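Local coordinates for Carboxylesterase/phospholipase family protein (Francisella tularensis subsp. tularensis, PDB 4F21) that probably hydrolyses carboxylic ester bonds, as a serine hydrolase of the alpha/beta hydrolase superfamily, at residues 37-42 against 68-73; 133-138 against 159-164. One frame throughout, in Å; residues are numbered along the deposited sequence.

Contact 1 (37-42 against 68-73); sequences RFCVIW and RFIFPH
Trp42 and Phe71 stand next to each other on the same side of two neighbouring parallel strands. Their planes are 43° apart, so the rings meet obliquely. Phe71 CE1 does the touching, 3.6 Å from Trp42 CB. Val40 and Phe69 share this sheet face in the same manner, with Phe69 CE2 3.6 Å from Val40 CB. Phe69 CG stands anti to its carbonyl carbon (chi1 -82°), which brings the ring over beside the valine. Phe53 packs against Trp42 from outside the pair.

The other face carries Cys39, Ile41, Arg68 and Ile70. Cys39 SG rests 3.6 Å from Ile70 CG1, and Ile41 runs alongside Ile70. Helix 111-126 covers this face. Arg68 forms a salt bridge with Glu31.

Four backbone hydrogen bonds join the strands. Val40 N donates to Arg68 O, and Val40 O accepts from Ile70 N, nearly straight at 174°. A water donates to Trp42 O at 2.6 Å and, at a longer distance, to Pro72 O.

The paired backbone thus lies between an aromatic and aliphatic face and a mixed one, where Glu31 meets the Arg68 charge. Pro72 has no N-H to give, and the water donates to Trp42 O in its place.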
ATOM      1  N   ARG A  37       2.497   6.070  19.587  1.00 42.73           N
ATOM      2  CA  ARG A  37       1.133   6.562  19.491  1.00 22.97           C
ATOM      3  C   ARG A  37       0.617   6.292  18.083  1.00 21.27           C
ATOM      4  O   ARG A  37      -0.587   6.172  17.862  1.00 22.68           O
ATOM      5  CB  ARG A  37       1.083   8.059  19.823  1.00 23.44           C
ATOM      6  CG  ARG A  37      -0.319   8.616  20.056  1.00 40.37           C
ATOM      7  CD  ARG A  37      -0.286   9.896  20.890  1.00 43.69           C
ATOM      8  NE  ARG A  37       0.471  10.974  20.255  1.00 55.82           N
ATOM      9  CZ  ARG A  37      -0.068  11.928  19.502  1.00 63.65           C
ATOM     10  NH1 ARG A  37      -1.374  11.939  19.276  1.00 65.26           N
ATOM     11  NH2 ARG A  37       0.697  12.870  18.965  1.00 80.36           N
ATOM     12  N   PHE A  38       1.548   6.179  17.139  1.00 31.07           N
ATOM     13  CA  PHE A  38       1.210   5.965  15.735  1.00 38.80           C
ATOM     14  C   PHE A  38       1.937   4.746  15.180  1.00 40.18           C
ATOM     15  O   PHE A  38       2.850   4.223  15.816  1.00 29.52           O
ATOM     16  CB  PHE A  38       1.558   7.207  14.914  1.00 28.07           C
ATOM     17  CG  PHE A  38       0.947   8.475  15.447  1.00 37.51           C
ATOM     18  CD1 PHE A  38      -0.421   8.677  15.389  1.00 21.26           C
ATOM     19  CD2 PHE A  38       1.741   9.468  15.994  1.00 52.39           C
ATOM     20  CE1 PHE A  38      -0.983   9.839  15.872  1.00 32.91           C
ATOM     21  CE2 PHE A  38       1.181  10.634  16.478  1.00 49.33           C
ATOM     22  CZ  PHE A  38      -0.182  10.818  16.417  1.00 16.05           C
ATOM     23  N   CYS A  39       1.529   4.290  13.999  1.00 32.41           N
ATOM     24  CA  CYS A  39       2.137   3.105  13.396  1.00 32.46           C
ATOM     25  C   CYS A  39       2.009   3.073  11.874  1.00 17.67           C
ATOM     26  O   CYS A  39       0.967   3.410  11.316  1.00 15.23           O
ATOM     27  CB  CYS A  39       1.546   1.827  14.003  1.00 40.73           C
ATOM     28  SG  CYS A  39       2.296   0.289  13.413  1.00 30.21           S
ATOM     29  N   VAL A  40       3.083   2.672  11.204  1.00 23.87           N
ATOM     30  CA  VAL A  40       3.062   2.550   9.752  1.00 44.29           C
ATOM     31  C   VAL A  40       3.446   1.140   9.325  1.00 54.34           C
ATOM     32  O   VAL A  40       4.580   0.699   9.531  1.00 72.66           O
ATOM     33  CB  VAL A  40       3.999   3.563   9.061  1.00 32.69           C
ATOM     34  CG1 VAL A  40       3.709   3.612   7.563  1.00 14.84           C
ATOM     35  CG2 VAL A  40       3.834   4.940   9.671  1.00 20.23           C
ATOM     36  N   ILE A  41       2.485   0.432   8.742  1.00 25.24           N
ATOM     37  CA  ILE A  41       2.738  -0.890   8.204  1.00 14.37           C
ATOM     38  C   ILE A  41       3.172  -0.762   6.748  1.00 30.28           C
ATOM     39  O   ILE A  41       2.363  -0.438   5.877  1.00 18.26           O
ATOM     40  CB  ILE A  41       1.497  -1.788   8.329  1.00 24.74           C
ATOM     41  CG1 ILE A  41       1.035  -1.830   9.787  1.00 21.17           C
ATOM     42  CG2 ILE A  41       1.792  -3.190   7.820  1.00 15.60           C
ATOM     43  CD1 ILE A  41      -0.127  -2.758  10.041  1.00 24.72           C
ATOM     44  N   TRP A  42       4.462  -0.994   6.504  1.00 20.20           N
ATOM     45  CA  TRP A  42       5.057  -0.868   5.175  1.00 32.03           C
ATOM     46  C   TRP A  42       5.262  -2.238   4.532  1.00 49.34           C
ATOM     47  O   TRP A  42       6.055  -3.049   5.014  1.00 37.78           O
ATOM     48  CB  TRP A  42       6.397  -0.130   5.260  1.00 48.11           C
ATOM     49  CG  TRP A  42       6.926   0.323   3.929  1.00 67.17           C
ATOM     50  CD1 TRP A  42       7.613  -0.429   3.021  1.00 72.54           C
ATOM     51  CD2 TRP A  42       6.814   1.635   3.361  1.00 69.54           C
ATOM     52  NE1 TRP A  42       7.929   0.331   1.921  1.00 59.84           N
ATOM     53  CE2 TRP A  42       7.453   1.601   2.106  1.00 64.96           C
ATOM     54  CE3 TRP A  42       6.234   2.833   3.792  1.00 61.26           C
ATOM     55  CZ2 TRP A  42       7.525   2.718   1.275  1.00 65.26           C
ATOM     56  CZ3 TRP A  42       6.309   3.942   2.965  1.00 59.85           C
ATOM     57  CH2 TRP A  42       6.949   3.877   1.723  1.00 53.79           C
ATOM     58  N   ARG A  68       5.694   3.921  15.464  1.00 20.97           N
ATOM     59  CA  ARG A  68       6.201   2.560  15.336  1.00 13.34           C
ATOM     60  C   ARG A  68       6.181   2.134  13.877  1.00 30.22           C
ATOM     61  O   ARG A  68       5.206   2.372  13.173  1.00 27.84           O
ATOM     62  CB  ARG A  68       5.343   1.589  16.146  1.00 31.54           C
ATOM     63  CG  ARG A  68       5.736   0.125  15.966  1.00 18.72           C
ATOM     64  CD  ARG A  68       4.747  -0.818  16.633  1.00 14.88           C
ATOM     65  NE  ARG A  68       4.809  -0.754  18.090  1.00 21.54           N
ATOM     66  CZ  ARG A  68       3.918  -0.130  18.851  1.00 23.28           C
ATOM     67  NH1 ARG A  68       2.892   0.489  18.291  1.00 30.15           N
ATOM     68  NH2 ARG A  68       4.053  -0.125  20.171  1.00 15.20           N
ATOM     69  N   PHE A  69       7.253   1.498  13.420  1.00 59.26           N
ATOM     70  CA  PHE A  69       7.300   1.025  12.039  1.00 47.27           C
ATOM     71  C   PHE A  69       7.274  -0.499  11.938  1.00 55.50           C
ATOM     72  O   PHE A  69       8.061  -1.191  12.595  1.00 67.35           O
ATOM     73  CB  PHE A  69       8.517   1.594  11.306  1.00 41.92           C
ATOM     74  CG  PHE A  69       8.310   2.988  10.771  1.00 43.85           C
ATOM     75  CD1 PHE A  69       8.702   4.094  11.504  1.00 40.83           C
ATOM     76  CD2 PHE A  69       7.724   3.188   9.531  1.00 41.99           C
ATOM     77  CE1 PHE A  69       8.515   5.372  11.009  1.00 44.92           C
ATOM     78  CE2 PHE A  69       7.534   4.464   9.035  1.00 44.12           C
ATOM     79  CZ  PHE A  69       7.930   5.556   9.774  1.00 34.11           C
ATOM     80  N   ILE A  70       6.364  -1.006  11.107  1.00 43.49           N
ATOM     81  CA  ILE A  70       6.219  -2.443  10.888  1.00 36.43           C
ATOM     82  C   ILE A  70       6.602  -2.834   9.461  1.00 24.06           C
ATOM     83  O   ILE A  70       5.943  -2.428   8.508  1.00 18.20           O
ATOM     84  CB  ILE A  70       4.772  -2.897  11.143  1.00 39.28           C
ATOM     85  CG1 ILE A  70       4.356  -2.554  12.570  1.00 37.70           C
ATOM     86  CG2 ILE A  70       4.623  -4.392  10.894  1.00 48.38           C
ATOM     87  CD1 ILE A  70       5.229  -3.198  13.618  1.00 51.93           C
ATOM     88  N   PHE A  71       7.667  -3.624   9.326  1.00 25.34           N
ATOM     89  CA  PHE A  71       8.129  -4.112   8.027  1.00 36.16           C
ATOM     90  C   PHE A  71       8.015  -5.630   7.921  1.00 41.94           C
ATOM     91  O   PHE A  71       8.996  -6.338   8.154  1.00 40.12           O
ATOM     92  CB  PHE A  71       9.592  -3.726   7.795  1.00 20.94           C
ATOM     93  CG  PHE A  71       9.798  -2.283   7.444  1.00 26.14           C
ATOM     94  CD1 PHE A  71       9.698  -1.855   6.133  1.00 15.28           C
ATOM     95  CD2 PHE A  71      10.115  -1.358   8.424  1.00 29.97           C
ATOM     96  CE1 PHE A  71       9.893  -0.530   5.804  1.00 45.12           C
ATOM     97  CE2 PHE A  71      10.312  -0.030   8.104  1.00 33.67           C
ATOM     98  CZ  PHE A  71      10.200   0.385   6.791  1.00 49.96           C
ATOM     99  N   PRO A  72       6.826  -6.139   7.563  1.00 31.88           N
ATOM    100  CA  PRO A  72       6.632  -7.586   7.407  1.00 42.32           C
ATOM    101  C   PRO A  72       7.520  -8.168   6.311  1.00 68.16           C
ATOM    102  O   PRO A  72       7.754  -7.504   5.300  1.00 86.22           O
ATOM    103  CB  PRO A  72       5.160  -7.703   7.007  1.00 23.13           C
ATOM    104  CG  PRO A  72       4.532  -6.441   7.487  1.00 43.62           C
ATOM    105  CD  PRO A  72       5.581  -5.390   7.330  1.00 33.09           C
ATOM    106  N   HIS A  73       8.012  -9.388   6.513  1.00 63.29           N
ATOM    107  CA  HIS A  73       8.846 -10.049   5.514  1.00 88.52           C
ATOM    108  C   HIS A  73       8.014 -10.445   4.299  1.00 85.33           C
ATOM    109  O   HIS A  73       6.807 -10.659   4.406  1.00 76.07           O
ATOM    110  CB  HIS A  73       9.557 -11.270   6.106  1.00123.89           C
ATOM    111  CG  HIS A  73      10.706 -10.926   7.004  1.00160.54           C
ATOM    112  ND1 HIS A  73      10.708  -9.815   7.820  1.00174.88           N
ATOM    113  CD2 HIS A  73      11.888 -11.550   7.215  1.00173.71           C
ATOM    114  CE1 HIS A  73      11.844  -9.768   8.494  1.00179.79           C
ATOM    115  NE2 HIS A  73      12.578 -10.809   8.147  1.00180.03           N
TER
HETATM  116  O   HOH W   1       8.174  -4.383   4.438  1.00 23.27           O

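Contact 2 (133-138 against 159-164); sequences NIILAG and GIMALS
Leu136 and Gly138 bind strand 159-163 through both N-H and C=O. Leu136 N donates a hydrogen bond to Gly159 O at 2.9 Å, and Leu136 O accepts from Met161 N. Gly138 N donates to Met161 O at 171°, from above the carbonyl plane. The last bond, Leu163 N to Gly138 O, is weak, with an angle of 128°. Ile160 CA adds a CA-H...O contact, 3.1 Å from Leu136 O, which thus has two donors.

Apolar contacts cluster on the face of Ile135, Ala137 and Met161. Ala137 CB sits 3.5 Å from Met161 CB. Met161 bends at its last torsion (chi3 -71°), bringing CE back to 3.6 Å from Ala137 CB. Ile135 CG2 lies 4.3 Å from Met161 CE. Helix 230-243 packs over Met161; helix 144-150, the crossover of this beta-alpha-beta unit, covers Leu136 and Ile160 on the other face.

Side chains also touch backbone. Ile135 CG2 lies against Gly159 O, and Leu163 CB comes within 3.3 Å of Gly138 O. Gly138 O is 3.0 Å from Met161 O, an unfavourable approach of two acceptors.

The N-H and C=O groups of Leu136 and Gly138 are thus paired across the strands, the last weakly, while Ile135 CG1 packs on the bare backbone of Gly159.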
ATOM      1  N   ASN A 133      -4.934   5.153  13.688  1.00 14.67           N
ATOM      2  CA  ASN A 133      -3.583   5.682  13.834  1.00 36.59           C
ATOM      3  C   ASN A 133      -2.555   4.736  13.230  1.00 34.17           C
ATOM      4  O   ASN A 133      -1.357   4.851  13.495  1.00 24.99           O
ATOM      5  CB  ASN A 133      -3.260   5.949  15.305  1.00 45.11           C
ATOM      6  CG  ASN A 133      -4.229   6.919  15.949  1.00 41.09           C
ATOM      7  OD1 ASN A 133      -5.443   6.823  15.759  1.00 56.02           O
ATOM      8  ND2 ASN A 133      -3.697   7.870  16.708  1.00 22.36           N
ATOM      9  N   ILE A 134      -3.039   3.793  12.430  1.00 40.23           N
ATOM     10  CA  ILE A 134      -2.172   2.898  11.676  1.00 40.26           C
ATOM     11  C   ILE A 134      -2.341   3.164  10.185  1.00 42.58           C
ATOM     12  O   ILE A 134      -3.464   3.253   9.693  1.00 41.01           O
ATOM     13  CB  ILE A 134      -2.499   1.424  11.952  1.00 52.85           C
ATOM     14  CG1 ILE A 134      -2.558   1.159  13.457  1.00 37.61           C
ATOM     15  CG2 ILE A 134      -1.474   0.520  11.282  1.00 59.39           C
ATOM     16  CD1 ILE A 134      -2.961  -0.255  13.806  1.00 32.19           C
ATOM     17  N   ILE A 135      -1.224   3.298   9.474  1.00 11.56           N
ATOM     18  CA  ILE A 135      -1.258   3.545   8.034  1.00 24.99           C
ATOM     19  C   ILE A 135      -0.721   2.357   7.238  1.00 26.23           C
ATOM     20  O   ILE A 135       0.369   1.855   7.511  1.00 42.90           O
ATOM     21  CB  ILE A 135      -0.446   4.799   7.654  1.00 17.04           C
ATOM     22  CG1 ILE A 135      -1.082   6.057   8.243  1.00 17.90           C
ATOM     23  CG2 ILE A 135      -0.343   4.942   6.144  1.00 15.35           C
ATOM     24  CD1 ILE A 135      -0.381   7.328   7.818  1.00 28.47           C
ATOM     25  N   LEU A 136      -1.494   1.912   6.251  1.00 27.09           N
ATOM     26  CA  LEU A 136      -1.062   0.843   5.356  1.00 42.24           C
ATOM     27  C   LEU A 136      -0.444   1.406   4.076  1.00 59.80           C
ATOM     28  O   LEU A 136      -1.142   1.935   3.210  1.00 52.32           O
ATOM     29  CB  LEU A 136      -2.231  -0.086   5.016  1.00 23.80           C
ATOM     30  CG  LEU A 136      -2.932  -0.736   6.210  1.00 34.68           C
ATOM     31  CD1 LEU A 136      -4.135  -1.553   5.764  1.00 51.33           C
ATOM     32  CD2 LEU A 136      -1.955  -1.600   6.990  1.00 22.05           C
ATOM     33  N   ALA A 137       0.874   1.293   3.964  1.00 66.24           N
ATOM     34  CA  ALA A 137       1.579   1.744   2.773  1.00 49.30           C
ATOM     35  C   ALA A 137       2.095   0.540   1.997  1.00 73.55           C
ATOM     36  O   ALA A 137       2.501  -0.460   2.589  1.00 92.48           O
ATOM     37  CB  ALA A 137       2.729   2.658   3.153  1.00 36.75           C
ATOM     38  N   GLY A 138       2.078   0.635   0.672  1.00 55.35           N
ATOM     39  CA  GLY A 138       2.534  -0.465  -0.154  1.00 49.61           C
ATOM     40  C   GLY A 138       3.268  -0.010  -1.397  1.00 48.45           C
ATOM     41  O   GLY A 138       2.968   1.047  -1.944  1.00 53.69           O
ATOM     42  N   GLY A 159      -4.775   5.378   6.923  1.00 21.16           N
ATOM     43  CA  GLY A 159      -4.389   5.831   5.602  1.00 14.61           C
ATOM     44  C   GLY A 159      -3.856   4.733   4.708  1.00 27.26           C
ATOM     45  O   GLY A 159      -3.548   3.635   5.167  1.00 22.26           O
ATOM     46  N   ILE A 160      -3.761   5.033   3.419  1.00 36.08           N
ATOM     47  CA  ILE A 160      -3.184   4.117   2.446  1.00 29.94           C
ATOM     48  C   ILE A 160      -2.148   4.865   1.622  1.00 32.24           C
ATOM     49  O   ILE A 160      -2.402   5.978   1.161  1.00 43.51           O
ATOM     50  CB  ILE A 160      -4.250   3.554   1.485  1.00 21.97           C
ATOM     51  CG1 ILE A 160      -5.410   2.925   2.260  1.00 25.60           C
ATOM     52  CG2 ILE A 160      -3.627   2.544   0.537  1.00 16.20           C
ATOM     53  CD1 ILE A 160      -6.607   2.601   1.388  1.00 26.76           C
ATOM     54  N   MET A 161      -0.979   4.266   1.438  1.00 50.50           N
ATOM     55  CA  MET A 161       0.021   4.864   0.557  1.00 71.46           C
ATOM     56  C   MET A 161       0.406   3.938  -0.596  1.00 40.58           C
ATOM     57  O   MET A 161       1.394   3.203  -0.528  1.00 40.57           O
ATOM     58  CB  MET A 161       1.253   5.327   1.339  1.00 85.48           C
ATOM     59  CG  MET A 161       0.990   6.535   2.226  1.00 79.32           C
ATOM     60  SD  MET A 161       2.490   7.362   2.796  1.00 45.42           S
ATOM     61  CE  MET A 161       3.136   6.168   3.961  1.00 12.79           C
ATOM     62  N   ALA A 162      -0.392   3.985  -1.655  1.00 12.88           N
ATOM     63  CA  ALA A 162      -0.155   3.169  -2.834  1.00 43.98           C
ATOM     64  C   ALA A 162       0.990   3.749  -3.654  1.00 71.52           C
ATOM     65  O   ALA A 162       0.957   4.914  -4.048  1.00 84.92           O
ATOM     66  CB  ALA A 162      -1.419   3.068  -3.675  1.00 24.67           C
ATOM     67  N   LEU A 163       2.003   2.925  -3.903  1.00 62.78           N
ATOM     68  CA  LEU A 163       3.199   3.354  -4.614  1.00 31.46           C
ATOM     69  C   LEU A 163       3.509   2.380  -5.739  1.00 55.03           C
ATOM     70  O   LEU A 163       3.884   1.235  -5.487  1.00 63.19           O
ATOM     71  CB  LEU A 163       4.392   3.415  -3.656  1.00 22.17           C
ATOM     72  CG  LEU A 163       4.230   4.223  -2.368  1.00 28.52           C
ATOM     73  CD1 LEU A 163       5.076   3.623  -1.258  1.00 41.92           C
ATOM     74  CD2 LEU A 163       4.616   5.668  -2.597  1.00 41.22           C
ATOM     75  N   SER A 164       3.341   2.844  -6.975  1.00 50.88           N
ATOM     76  CA  SER A 164       3.665   2.060  -8.165  1.00 21.46           C
ATOM     77  C   SER A 164       2.870   0.763  -8.235  1.00 25.62           C
ATOM     78  O   SER A 164       3.412  -0.279  -8.597  1.00 20.69           O
ATOM     79  CB  SER A 164       5.161   1.757  -8.208  1.00  8.94           C
ATOM     80  OG  SER A 164       5.906   2.918  -7.898  1.00 20.41           O
TER

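In the fold
Contact 1 comes first along the chain, and contact 2 follows wholly after it. Their centres are about 10 Å apart. Both belong to one mixed, mainly parallel sheet. Its order here is 67-72, 38-44, 134-139, 159-163, so the two contacts are adjacent strand pairs. Strands 38-44 and 134-139 join them through probable hydrogen bonds, Ile41 N to Ile135 O and Ile135 N to Cys39 O. Trp42 also packs on Leu163 across the intervening strand. This is the central sheet of the alpha/beta hydrolase fold. Strand 134-139 leads directly to Ser140, which with Asp194 and His226 probably forms the catalytic triad. Contact 2 therefore borders the probable active site.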